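Local atomic coordinates of probable arylamine n-acetyl transferase (PDB entry 4GUZ), a protein that probably transfers an acetyl group from acetyl coenzyme A to the amino nitrogen of arylamines, as other arylamine N-acetyltransferases do. Residues L13-Y18 with L90-F95; L38-V43 with A151-T156; S174-D179 with P183-R188; Y206-A209 with P215-T218; A259-R262 with G266-L269. All coordinates share one frame; numbering follows the deposited sequence.

Contact 1 (L13-Y18 with L90-F95); sequences LQLDEY and LQRLGF
The guanidinium of R92 reaches across from the last turn of helix 79-92 to the backbone of L13, where NH1 donates to L13 O over 2.9 Å. The bond is bent, 139° at the hydrogen, and the carbonyl oxygen sits near the edge of the guanidinium but somewhat out of its plane. The same NH1 also binds the carbonyl of G10, so this one nitrogen grips two backbone oxygens of the N-terminal chain just ahead of helix 15-21.

Van der Waals contacts make up the rest. L15 lays its CB over one face of the guanidinium, towards the rim, with L15 CB 3.4 Å from R92 NH2. R92 can present that face because its chain folds twice, at chi2 (-69°) and chi3 (-83°), bringing the charged end back over the start of the neighbouring helix. Further out, both methyls of L15 reach L93 CD2, CD1 the nearer at 3.8 Å, and L15 CD2 also lies by R92 NH2. L15 CD1 also approaches the aliphatic root of R92, 4.0 Å from its CB. An apolar residue thus packs against both the stem and the flat head of an arginine.

Both segments are helix ends. Q14 is the N-cap of helix 15-21, and G94, with positive phi, closes helix 79-92 in a Schellman motif. Around this junction L13 packs on V89 of helix 79-92 and on Q67 of helix 63-72, while L93 leans on L38 of helix 32-45, which places the contact at the border of the N-terminal helical bundle.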
# COMPACT_ATOMS: atom_id res chain seq x y z
N LEU A 13 17.32 8.82 -1.07
CA LEU A 13 16.58 8.27 -2.19
C LEU A 13 17.30 8.54 -3.51
O LEU A 13 17.82 9.65 -3.73
CB LEU A 13 15.16 8.88 -2.24
CG LEU A 13 14.28 8.49 -3.45
CD1 LEU A 13 13.57 7.17 -3.22
CD2 LEU A 13 13.30 9.58 -3.76
N GLN A 14 17.28 7.54 -4.41
CA GLN A 14 17.78 7.67 -5.77
C GLN A 14 16.60 8.22 -6.58
O GLN A 14 15.83 7.44 -7.15
CB GLN A 14 18.31 6.31 -6.30
CG GLN A 14 19.60 5.81 -5.64
CD GLN A 14 20.76 6.78 -5.77
OE1 GLN A 14 21.10 7.25 -6.86
NE2 GLN A 14 21.36 7.11 -4.64
N LEU A 15 16.41 9.55 -6.53
CA LEU A 15 15.28 10.26 -7.12
C LEU A 15 15.03 9.95 -8.60
O LEU A 15 13.89 9.61 -8.92
CB LEU A 15 15.41 11.79 -6.93
CG LEU A 15 14.22 12.66 -7.40
CD1 LEU A 15 12.98 12.44 -6.53
CD2 LEU A 15 14.59 14.13 -7.40
N ASP A 16 16.06 10.05 -9.49
CA ASP A 16 15.89 9.80 -10.93
C ASP A 16 15.53 8.35 -11.21
O ASP A 16 14.72 8.09 -12.09
CB ASP A 16 17.17 10.16 -11.73
CG ASP A 16 17.53 11.64 -11.74
OD1 ASP A 16 16.60 12.49 -11.70
OD2 ASP A 16 18.74 11.95 -11.84
N GLU A 17 16.15 7.43 -10.48
CA GLU A 17 15.92 5.99 -10.60
C GLU A 17 14.48 5.63 -10.23
O GLU A 17 13.84 4.84 -10.93
CB GLU A 17 16.90 5.24 -9.71
CG GLU A 17 17.03 3.77 -10.07
CD GLU A 17 17.81 2.93 -9.08
OE1 GLU A 17 18.57 3.49 -8.25
OE2 GLU A 17 17.67 1.69 -9.16
N TYR A 18 13.97 6.22 -9.14
CA TYR A 18 12.61 5.97 -8.69
C TYR A 18 11.62 6.48 -9.74
O TYR A 18 10.68 5.76 -10.07
CB TYR A 18 12.34 6.63 -7.31
CG TYR A 18 10.87 6.63 -6.94
CD1 TYR A 18 10.31 5.57 -6.23
CD2 TYR A 18 10.02 7.65 -7.36
CE1 TYR A 18 8.94 5.53 -5.95
CE2 TYR A 18 8.65 7.61 -7.11
CZ TYR A 18 8.12 6.56 -6.37
OH TYR A 18 6.78 6.52 -6.10
N LEU A 90 8.11 12.52 -1.72
CA LEU A 90 7.37 13.75 -1.42
C LEU A 90 8.30 14.80 -0.80
O LEU A 90 8.23 15.99 -1.17
CB LEU A 90 6.17 13.47 -0.50
CG LEU A 90 5.01 12.64 -1.09
CD1 LEU A 90 3.91 12.41 -0.06
CD2 LEU A 90 4.46 13.25 -2.38
N GLN A 91 9.20 14.35 0.08
CA GLN A 91 10.20 15.18 0.77
C GLN A 91 11.19 15.80 -0.23
O GLN A 91 11.47 17.00 -0.14
CB GLN A 91 10.95 14.33 1.81
CG GLN A 91 12.05 15.04 2.60
CD GLN A 91 11.54 16.15 3.48
OE1 GLN A 91 11.87 17.33 3.27
NE2 GLN A 91 10.73 15.81 4.48
N ARG A 92 11.72 14.98 -1.18
CA ARG A 92 12.69 15.46 -2.17
C ARG A 92 12.10 16.45 -3.15
O ARG A 92 12.81 17.32 -3.62
CB ARG A 92 13.26 14.29 -2.98
CG ARG A 92 14.49 13.70 -2.35
CD ARG A 92 15.72 14.62 -2.39
NE ARG A 92 16.43 14.54 -3.67
CZ ARG A 92 17.20 13.52 -4.04
NH1 ARG A 92 17.34 12.47 -3.25
NH2 ARG A 92 17.81 13.54 -5.21
N LEU A 93 10.81 16.30 -3.48
CA LEU A 93 10.17 17.16 -4.46
C LEU A 93 9.58 18.44 -3.82
O LEU A 93 9.04 19.29 -4.52
CB LEU A 93 9.11 16.40 -5.26
CG LEU A 93 9.62 15.24 -6.16
CD1 LEU A 93 8.57 14.87 -7.17
CD2 LEU A 93 10.92 15.61 -6.90
N GLY A 94 9.74 18.58 -2.51
CA GLY A 94 9.32 19.76 -1.76
C GLY A 94 7.85 19.92 -1.46
O GLY A 94 7.36 21.05 -1.39
N PHE A 95 7.11 18.79 -1.28
CA PHE A 95 5.69 18.86 -0.91
C PHE A 95 5.56 19.06 0.60
O PHE A 95 6.45 18.64 1.34
CB PHE A 95 4.95 17.56 -1.31
CG PHE A 95 4.67 17.36 -2.78
CD1 PHE A 95 3.47 17.79 -3.34
CD2 PHE A 95 5.58 16.70 -3.59
CE1 PHE A 95 3.18 17.55 -4.69
CE2 PHE A 95 5.31 16.47 -4.95
CZ PHE A 95 4.11 16.89 -5.49

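Contact 2 (L38-V43 with A151-T156); sequences LQRGHV and ADESWT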
# COMPACT_ATOMS: atom_id res chain seq x y z
N LEU A 38 2.58 11.01 -9.73
CA LEU A 38 3.43 10.26 -8.77
C LEU A 38 2.66 9.08 -8.20
O LEU A 38 3.15 7.96 -8.24
CB LEU A 38 3.92 11.15 -7.63
CG LEU A 38 5.03 12.15 -7.92
CD1 LEU A 38 5.27 13.03 -6.72
CD2 LEU A 38 6.34 11.46 -8.27
N GLN A 39 1.45 9.34 -7.70
CA GLN A 39 0.65 8.27 -7.12
C GLN A 39 0.26 7.22 -8.18
O GLN A 39 0.41 6.03 -7.92
CB GLN A 39 -0.60 8.83 -6.44
CG GLN A 39 -1.43 7.71 -5.81
CD GLN A 39 -2.29 8.11 -4.65
OE1 GLN A 39 -2.13 9.16 -4.04
NE2 GLN A 39 -3.09 7.16 -4.18
N ARG A 40 -0.23 7.64 -9.37
CA ARG A 40 -0.62 6.68 -10.40
C ARG A 40 0.55 5.76 -10.77
O ARG A 40 0.37 4.55 -10.80
CB ARG A 40 -1.19 7.38 -11.64
CG ARG A 40 -1.94 6.42 -12.56
CD ARG A 40 -2.54 7.12 -13.76
NE ARG A 40 -2.98 6.18 -14.80
CZ ARG A 40 -4.25 5.85 -15.04
NH1 ARG A 40 -5.22 6.35 -14.29
NH2 ARG A 40 -4.55 5.03 -16.03
N GLY A 41 1.72 6.34 -11.03
CA GLY A 41 2.91 5.58 -11.39
C GLY A 41 3.38 4.65 -10.29
O GLY A 41 3.77 3.51 -10.56
N HIS A 42 3.35 5.12 -9.03
CA HIS A 42 3.80 4.33 -7.87
C HIS A 42 2.89 3.11 -7.70
O HIS A 42 3.39 1.97 -7.65
CB HIS A 42 3.83 5.19 -6.57
CG HIS A 42 4.19 4.41 -5.33
ND1 HIS A 42 5.41 4.57 -4.71
CD2 HIS A 42 3.48 3.46 -4.67
CE1 HIS A 42 5.42 3.70 -3.71
NE2 HIS A 42 4.28 3.01 -3.65
N VAL A 43 1.58 3.35 -7.65
CA VAL A 43 0.58 2.30 -7.43
C VAL A 43 0.66 1.25 -8.56
O VAL A 43 0.68 0.06 -8.27
CB VAL A 43 -0.84 2.89 -7.25
CG1 VAL A 43 -1.89 1.79 -7.18
CG2 VAL A 43 -0.91 3.75 -6.00
N ALA A 151 -14.83 8.28 -8.37
CA ALA A 151 -14.49 7.33 -9.42
C ALA A 151 -12.97 7.29 -9.56
O ALA A 151 -12.29 8.33 -9.55
CB ALA A 151 -15.15 7.72 -10.75
N ASP A 152 -12.41 6.09 -9.64
CA ASP A 152 -10.98 5.92 -9.79
C ASP A 152 -10.83 4.86 -10.82
O ASP A 152 -10.78 3.67 -10.51
CB ASP A 152 -10.35 5.56 -8.43
CG ASP A 152 -8.84 5.42 -8.45
OD1 ASP A 152 -8.16 6.38 -8.88
OD2 ASP A 152 -8.34 4.39 -7.98
N GLU A 153 -10.90 5.28 -12.09
CA GLU A 153 -10.89 4.40 -13.25
C GLU A 153 -12.14 3.48 -13.15
O GLU A 153 -13.24 4.02 -13.01
CB GLU A 153 -9.55 3.65 -13.38
CG GLU A 153 -8.39 4.57 -13.78
CD GLU A 153 -8.52 5.21 -15.15
OE1 GLU A 153 -9.36 4.77 -15.97
OE2 GLU A 153 -7.81 6.22 -15.38
N SER A 154 -12.00 2.14 -13.14
CA SER A 154 -13.17 1.25 -13.02
C SER A 154 -13.58 1.00 -11.57
O SER A 154 -14.60 0.35 -11.32
CB SER A 154 -12.93 -0.08 -13.72
OG SER A 154 -12.72 0.11 -15.11
N TRP A 155 -12.78 1.50 -10.62
CA TRP A 155 -13.00 1.36 -9.19
C TRP A 155 -13.78 2.54 -8.69
O TRP A 155 -13.74 3.61 -9.31
CB TRP A 155 -11.67 1.24 -8.43
CG TRP A 155 -10.77 0.19 -9.01
CD1 TRP A 155 -9.79 0.36 -9.94
CD2 TRP A 155 -10.90 -1.23 -8.81
NE1 TRP A 155 -9.27 -0.85 -10.31
CE2 TRP A 155 -9.92 -1.85 -9.63
CE3 TRP A 155 -11.67 -2.03 -7.95
CZ2 TRP A 155 -9.71 -3.24 -9.61
CZ3 TRP A 155 -11.49 -3.41 -7.97
CH2 TRP A 155 -10.52 -4.00 -8.79
N THR A 156 -14.51 2.35 -7.59
CA THR A 156 -15.30 3.42 -6.96
C THR A 156 -15.06 3.38 -5.47
O THR A 156 -15.10 2.30 -4.86
CB THR A 156 -16.79 3.31 -7.32
OG1 THR A 156 -16.92 3.00 -8.71
CG2 THR A 156 -17.55 4.60 -7.04
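E153 OE2 accepts a hydrogen bond from R40 NH1 at 2.8 Å, the charged core of a surface salt bridge between helix 32-45 and the tip of a beta hairpin. The hairpin joins strands 147-152 and 155-162 through a type II' turn from D152 to W155, and E153 occupies the first of its two central positions, with positive phi. The turn is closed by paired backbone bonds, D152 N to W155 O and W155 N to D152 O, and the CB of E153, at the corner, points toward the helix.

The two partners reach each other in different ways. R40 is extended from CG to NE, its CG anti to the backbone N (chi1 -165°), and spans most of the gap between backbones whose nearest CA atoms, those of R40 and D152, are 10.4 Å apart. E153 is bent at chi2 instead. Both side chains also touch P227, and S154 OG binds D228, so a loop of the five-stranded sheet adjoins the bridge.

The grip is single rather than forked: the guanidinium and carboxylate planes stand 72° apart, and R40 NH1 meets E153 OE2 on its anti side, 28° out of the carboxylate plane, while R40 NH2 remains 3.5 Å from that oxygen.

Contact 3 (S174-D179 with P183-R188); sequences SEAAGD and PGWLSR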
# COMPACT_ATOMS: atom_id res chain seq x y z
N SER A 174 -14.29 3.61 1.91
CA SER A 174 -14.99 2.36 1.54
C SER A 174 -14.80 2.04 0.07
O SER A 174 -14.57 2.95 -0.74
CB SER A 174 -16.50 2.46 1.83
OG SER A 174 -16.79 2.73 3.20
N GLU A 175 -14.94 0.77 -0.29
CA GLU A 175 -14.85 0.38 -1.71
C GLU A 175 -16.23 -0.04 -2.12
O GLU A 175 -17.00 -0.51 -1.28
CB GLU A 175 -13.80 -0.71 -1.97
CG GLU A 175 -14.03 -2.01 -1.20
CD GLU A 175 -13.04 -3.12 -1.45
OE1 GLU A 175 -11.84 -2.93 -1.14
OE2 GLU A 175 -13.46 -4.21 -1.90
N ALA A 176 -16.59 0.16 -3.41
CA ALA A 176 -17.90 -0.28 -3.88
C ALA A 176 -18.06 -1.80 -3.66
O ALA A 176 -17.12 -2.57 -3.88
CB ALA A 176 -18.09 0.08 -5.35
N ALA A 177 -19.21 -2.18 -3.11
CA ALA A 177 -19.57 -3.56 -2.75
C ALA A 177 -19.50 -4.50 -3.96
O ALA A 177 -19.79 -4.09 -5.08
CB ALA A 177 -20.99 -3.59 -2.17
N GLY A 178 -19.11 -5.75 -3.70
CA GLY A 178 -19.00 -6.79 -4.72
C GLY A 178 -18.07 -6.42 -5.84
O GLY A 178 -18.38 -6.67 -7.01
N ASP A 179 -16.90 -5.82 -5.50
CA ASP A 179 -15.88 -5.38 -6.45
C ASP A 179 -16.47 -4.42 -7.50
O ASP A 179 -16.05 -4.43 -8.65
CB ASP A 179 -15.19 -6.59 -7.13
CG ASP A 179 -14.58 -7.56 -6.15
OD1 ASP A 179 -13.87 -7.11 -5.23
OD2 ASP A 179 -14.77 -8.78 -6.33
N PRO A 183 -24.76 -2.29 -5.55
CA PRO A 183 -24.88 -1.03 -4.82
C PRO A 183 -24.38 -1.26 -3.40
O PRO A 183 -24.31 -2.40 -2.94
CB PRO A 183 -26.39 -0.71 -4.86
CG PRO A 183 -27.03 -1.83 -5.64
CD PRO A 183 -26.07 -2.96 -5.70
N GLY A 184 -24.07 -0.19 -2.71
CA GLY A 184 -23.59 -0.30 -1.34
C GLY A 184 -22.08 -0.21 -1.25
O GLY A 184 -21.37 -0.14 -2.26
N TRP A 185 -21.60 -0.19 -0.03
CA TRP A 185 -20.18 0.01 0.23
C TRP A 185 -19.63 -0.99 1.20
O TRP A 185 -20.36 -1.44 2.08
CB TRP A 185 -20.00 1.42 0.83
CG TRP A 185 -20.51 2.49 -0.09
CD1 TRP A 185 -21.74 3.09 -0.05
CD2 TRP A 185 -19.88 2.93 -1.29
NE1 TRP A 185 -21.87 3.95 -1.12
CE2 TRP A 185 -20.74 3.87 -1.90
CE3 TRP A 185 -18.64 2.65 -1.89
CZ2 TRP A 185 -20.41 4.52 -3.09
CZ3 TRP A 185 -18.31 3.31 -3.07
CH2 TRP A 185 -19.19 4.23 -3.66
N LEU A 186 -18.33 -1.29 1.06
CA LEU A 186 -17.59 -2.13 2.01
C LEU A 186 -16.51 -1.26 2.66
O LEU A 186 -15.61 -0.81 1.94
CB LEU A 186 -16.95 -3.36 1.32
CG LEU A 186 -16.08 -4.26 2.24
CD1 LEU A 186 -16.95 -5.01 3.29
CD2 LEU A 186 -15.25 -5.25 1.42
N SER A 187 -16.57 -1.04 3.99
CA SER A 187 -15.50 -0.25 4.64
C SER A 187 -14.15 -0.90 4.43
O SER A 187 -14.03 -2.12 4.60
CB SER A 187 -15.76 -0.06 6.13
OG SER A 187 -15.64 -1.28 6.84
N ARG A 188 -13.13 -0.11 4.03
CA ARG A 188 -11.76 -0.61 3.89
C ARG A 188 -11.02 -0.32 5.17
O ARG A 188 -10.63 -1.23 5.89
CB ARG A 188 -11.02 0.05 2.71
CG ARG A 188 -11.06 -0.73 1.45
CD ARG A 188 -10.08 -0.13 0.48
NE ARG A 188 -10.19 -0.82 -0.80
CZ ARG A 188 -9.46 -0.55 -1.86
NH1 ARG A 188 -8.55 0.42 -1.82
NH2 ARG A 188 -9.63 -1.23 -2.98
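E175 faces R188 and L186 on the adjoining strand, and its side chain can be followed outward atom by atom. E175 CB lies 3.8 Å from R188 NE. At chi1 59° E175 CG is wedged between the backbone N and the carbonyl carbon of its own residue, and there it meets L186 O at 3.7 Å. Beyond CG the chain is extended, running beside L186 in the same direction, and at the tip the two oxygens part company. OE1 takes a salt bridge from R188, with E175 OE1 2.7 Å from R188 NE and a nearly straight N-H...O angle of 170°; the anti lone pair is used, and the oxygen lies in the guanidinium plane. R188 NH2 adds a weak bond to the same oxygen. E175 OE2 instead touches the methyl L186 CD2 at 3.9 Å.

This pairing decorates an antiparallel beta hairpin of strands 170-176 and 185-196 within the large sheet. E175 and L186 form its hydrogen-bonded pair, E175 N to L186 O and L186 N to E175 O, both 2.8 Å. Nearer the connecting loop, A177 N binds G184 O.

At the two non-hydrogen-bonded pairs, S174 with S187 and A176 with W185, the side chains diverge, yet S174 and A176 still touch W185. S174 CB is 3.8 Å from W185 CB, and the six-membered ring of the indole reaches over to the neighbouring strand, where W185 CZ3 is 4.0 Å from A176 CB. T156 and R158 of strand 155-162 also touch W185. S187 points its hydroxyl out of the pair, to the backbone N of G107, and R188 NH1 has a weak bond to T136 O.

Contact 4 (Y206-A209 with P215-T218); sequences YFVA and PFST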
# COMPACT_ATOMS: atom_id res chain seq x y z
N TYR A 206 6.82 -3.83 13.23
CA TYR A 206 7.28 -4.93 14.09
C TYR A 206 6.10 -5.87 14.44
O TYR A 206 6.26 -7.09 14.36
CB TYR A 206 7.95 -4.39 15.37
CG TYR A 206 8.39 -5.50 16.31
CD1 TYR A 206 9.56 -6.22 16.06
CD2 TYR A 206 7.63 -5.84 17.42
CE1 TYR A 206 9.95 -7.27 16.90
CE2 TYR A 206 8.00 -6.90 18.25
CZ TYR A 206 9.16 -7.61 17.99
OH TYR A 206 9.55 -8.63 18.82
N PHE A 207 4.94 -5.30 14.81
CA PHE A 207 3.72 -6.06 15.12
C PHE A 207 3.18 -6.73 13.85
O PHE A 207 2.89 -7.93 13.87
CB PHE A 207 2.64 -5.12 15.74
CG PHE A 207 1.24 -5.68 15.86
CD1 PHE A 207 0.27 -5.39 14.91
CD2 PHE A 207 0.87 -6.47 16.95
CE1 PHE A 207 -1.03 -5.91 15.01
CE2 PHE A 207 -0.42 -7.00 17.06
CZ PHE A 207 -1.37 -6.71 16.09
N VAL A 208 3.04 -5.96 12.75
CA VAL A 208 2.51 -6.47 11.48
C VAL A 208 3.37 -7.64 10.92
O VAL A 208 2.81 -8.63 10.44
CB VAL A 208 2.30 -5.33 10.44
CG1 VAL A 208 1.90 -5.89 9.07
CG2 VAL A 208 1.22 -4.37 10.93
N ALA A 209 4.71 -7.54 11.01
CA ALA A 209 5.59 -8.57 10.44
C ALA A 209 5.76 -9.84 11.30
O ALA A 209 6.03 -10.90 10.72
CB ALA A 209 6.96 -7.99 10.13
N PRO A 215 -2.47 -10.86 10.42
CA PRO A 215 -2.64 -11.87 9.34
C PRO A 215 -1.48 -11.89 8.33
O PRO A 215 -1.22 -12.95 7.74
CB PRO A 215 -3.95 -11.47 8.66
CG PRO A 215 -4.12 -10.02 8.97
CD PRO A 215 -3.52 -9.81 10.34
N PHE A 216 -0.78 -10.75 8.15
CA PHE A 216 0.33 -10.65 7.19
C PHE A 216 1.64 -11.29 7.70
O PHE A 216 2.61 -11.38 6.94
CB PHE A 216 0.57 -9.17 6.80
CG PHE A 216 -0.56 -8.46 6.06
CD1 PHE A 216 -1.39 -9.16 5.20
CD2 PHE A 216 -0.73 -7.09 6.18
CE1 PHE A 216 -2.42 -8.51 4.51
CE2 PHE A 216 -1.75 -6.43 5.48
CZ PHE A 216 -2.60 -7.15 4.65
N SER A 217 1.69 -11.76 8.97
CA SER A 217 2.92 -12.35 9.51
C SER A 217 3.18 -13.79 9.05
O SER A 217 4.34 -14.17 8.90
CB SER A 217 2.92 -12.30 11.03
OG SER A 217 1.91 -13.13 11.60
N THR A 218 2.12 -14.60 8.87
CA THR A 218 2.32 -16.02 8.58
C THR A 218 1.95 -16.47 7.15
O THR A 218 2.52 -17.47 6.70
CB THR A 218 1.56 -16.89 9.60
OG1 THR A 218 0.22 -16.41 9.74
CG2 THR A 218 2.25 -16.92 10.97
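The last turns of helix 198-210 are met by the loop that leads on to strand 221-226, the chain doubling back so that residues 215-218 lie against the helix end they have just left. Residues 215-217 curl like a helix but lack its repeating bonds. The backbones come close, the CA atoms of A209 and S217 being 4.7 Å apart, and the closest approaches are to the carbonyls at the helix end.

S217 CB sits against two of these carbonyls, 3.4 Å from A209 O and 3.7 Å from V208 O. Its hydroxyl turns elsewhere: with chi1 at 66° OG lies between the backbone N and carbonyl carbon of its own residue, and it bonds to the carbonyl oxygens of S211 and S214 in the connecting turn. V208 supplies the apolar part. Its CG1 meets the edge of the F216 ring, V208 CG1 to F216 CD2 being 4.1 Å, and the two side chains run alongside each other. F216 also meets F221, while V208 and A209 both touch Y78.

No bond joins the two segments directly; the loop's polar atoms bond to S211, S214, N50 and K57 instead. The two helix carbonyls fare differently. V208 O is satisfied by S214 OG, but A209 O is buried here with no polar partner in the model. The contact therefore rests on close van der Waals fit, with A209 O facing the carbon of S217.

Contact 5 (A259-R262 with G266-L269); sequences ATLR and GIEL
G266 N donates a weak bond to R262 O at 3.1 Å, the first step by which the chain folds back over the end of helix 254-263. The residue leaves helical geometry with positive phi (69°), and G266 CA also approaches R262 O, at 3.2 Å, in a CA-H...O contact.

I267 follows with the stronger grip: I267 N to L261 O is 2.7 Å and nearly straight at the hydrogen (168°), although the donor lies well above the carbonyl plane. Its side chain turns to the buried side, where I267 CB is 4.2 Å from L261 CB; L51 and V222 touch both residues there.

E268 is on the exposed side. Its chain, extended beyond CG, crosses the stem of R262, with E268 OE2 3.5 Å from R262 CD. R262 bends at chi3 (67°), and R262 NE stays 4.9 Å from E268 OE2, so the charges are not paired; the carboxylate and E268 CG rest on the aliphatic stem of R262. L269 then carries the chain toward helix 271-282, touching L277 within it and L51 and L55 of helix 51-56.

A glycine with positive phi is a textbook C-terminal stop for a helix, and G266 serves as one here, in a helix-loop-helix connection.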
# COMPACT_ATOMS: atom_id res chain seq x y z
N ALA A 259 5.35 -19.93 -10.05
CA ALA A 259 5.12 -19.57 -11.46
C ALA A 259 4.27 -18.30 -11.57
O ALA A 259 4.63 -17.39 -12.31
CB ALA A 259 4.45 -20.72 -12.20
N THR A 260 3.14 -18.25 -10.83
CA THR A 260 2.21 -17.11 -10.82
C THR A 260 2.91 -15.86 -10.30
O THR A 260 2.73 -14.79 -10.88
CB THR A 260 0.94 -17.46 -10.01
OG1 THR A 260 0.22 -18.48 -10.71
CG2 THR A 260 0.03 -16.27 -9.83
N LEU A 261 3.73 -16.01 -9.24
CA LEU A 261 4.48 -14.87 -8.69
C LEU A 261 5.34 -14.20 -9.77
O LEU A 261 5.33 -12.98 -9.89
CB LEU A 261 5.34 -15.29 -7.49
CG LEU A 261 4.60 -15.49 -6.17
CD1 LEU A 261 5.50 -16.10 -5.12
CD2 LEU A 261 4.01 -14.16 -5.65
N ARG A 262 6.02 -15.01 -10.61
CA ARG A 262 6.86 -14.49 -11.69
C ARG A 262 6.03 -13.98 -12.88
O ARG A 262 6.22 -12.85 -13.30
CB ARG A 262 7.84 -15.59 -12.14
CG ARG A 262 8.67 -15.27 -13.39
CD ARG A 262 9.49 -16.47 -13.86
NE ARG A 262 8.66 -17.58 -14.35
CZ ARG A 262 8.51 -18.75 -13.73
NH1 ARG A 262 9.14 -18.98 -12.59
NH2 ARG A 262 7.73 -19.69 -14.24
N GLY A 266 5.49 -10.55 -11.40
CA GLY A 266 6.88 -10.17 -11.65
C GLY A 266 7.75 -10.29 -10.41
O GLY A 266 8.72 -9.55 -10.27
N ILE A 267 7.38 -11.22 -9.50
CA ILE A 267 8.09 -11.49 -8.25
C ILE A 267 8.86 -12.81 -8.38
O ILE A 267 8.28 -13.84 -8.74
CB ILE A 267 7.11 -11.48 -7.04
CG1 ILE A 267 6.60 -10.04 -6.79
CG2 ILE A 267 7.76 -12.04 -5.75
CD1 ILE A 267 5.36 -9.87 -5.89
N GLU A 268 10.16 -12.77 -8.05
CA GLU A 268 11.03 -13.95 -8.05
C GLU A 268 11.94 -13.85 -6.85
O GLU A 268 12.56 -12.80 -6.62
CB GLU A 268 11.86 -14.05 -9.35
CG GLU A 268 11.05 -14.16 -10.62
CD GLU A 268 11.89 -14.00 -11.87
OE1 GLU A 268 12.14 -12.84 -12.28
OE2 GLU A 268 12.34 -15.03 -12.42
N LEU A 269 11.98 -14.91 -6.03
CA LEU A 269 12.81 -14.96 -4.84
C LEU A 269 14.13 -15.65 -5.14
O LEU A 269 14.26 -16.32 -6.17
CB LEU A 269 12.08 -15.73 -3.72
CG LEU A 269 10.85 -15.09 -3.08
CD1 LEU A 269 9.92 -16.14 -2.53
CD2 LEU A 269 11.24 -14.12 -1.96

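The five contacts show how chemistry follows position. Contact 4 is buried and relies on van der Waals contact, with no hydrogen bond between its segments, whereas contact 2 is a lone salt bridge at the surface. Contact 3, also superficial, adds regular strand pairing to its charged pair. Contacts 1 and 5 are intermediate: both involve helix ends and mix backbone-directed bonds with leucine packing, but of these two only contact 1 has an arginine donor. Contacts 1 and 2 meet through Y18 OH and H42 ND1, probably hydrogen-bonded 2.8 Å apart; contacts 2 and 3 share the eight-stranded sheet, where T156 and A176 pair. Contacts 4 and 5 stand apart, their nearest atoms about 12 Å from each other.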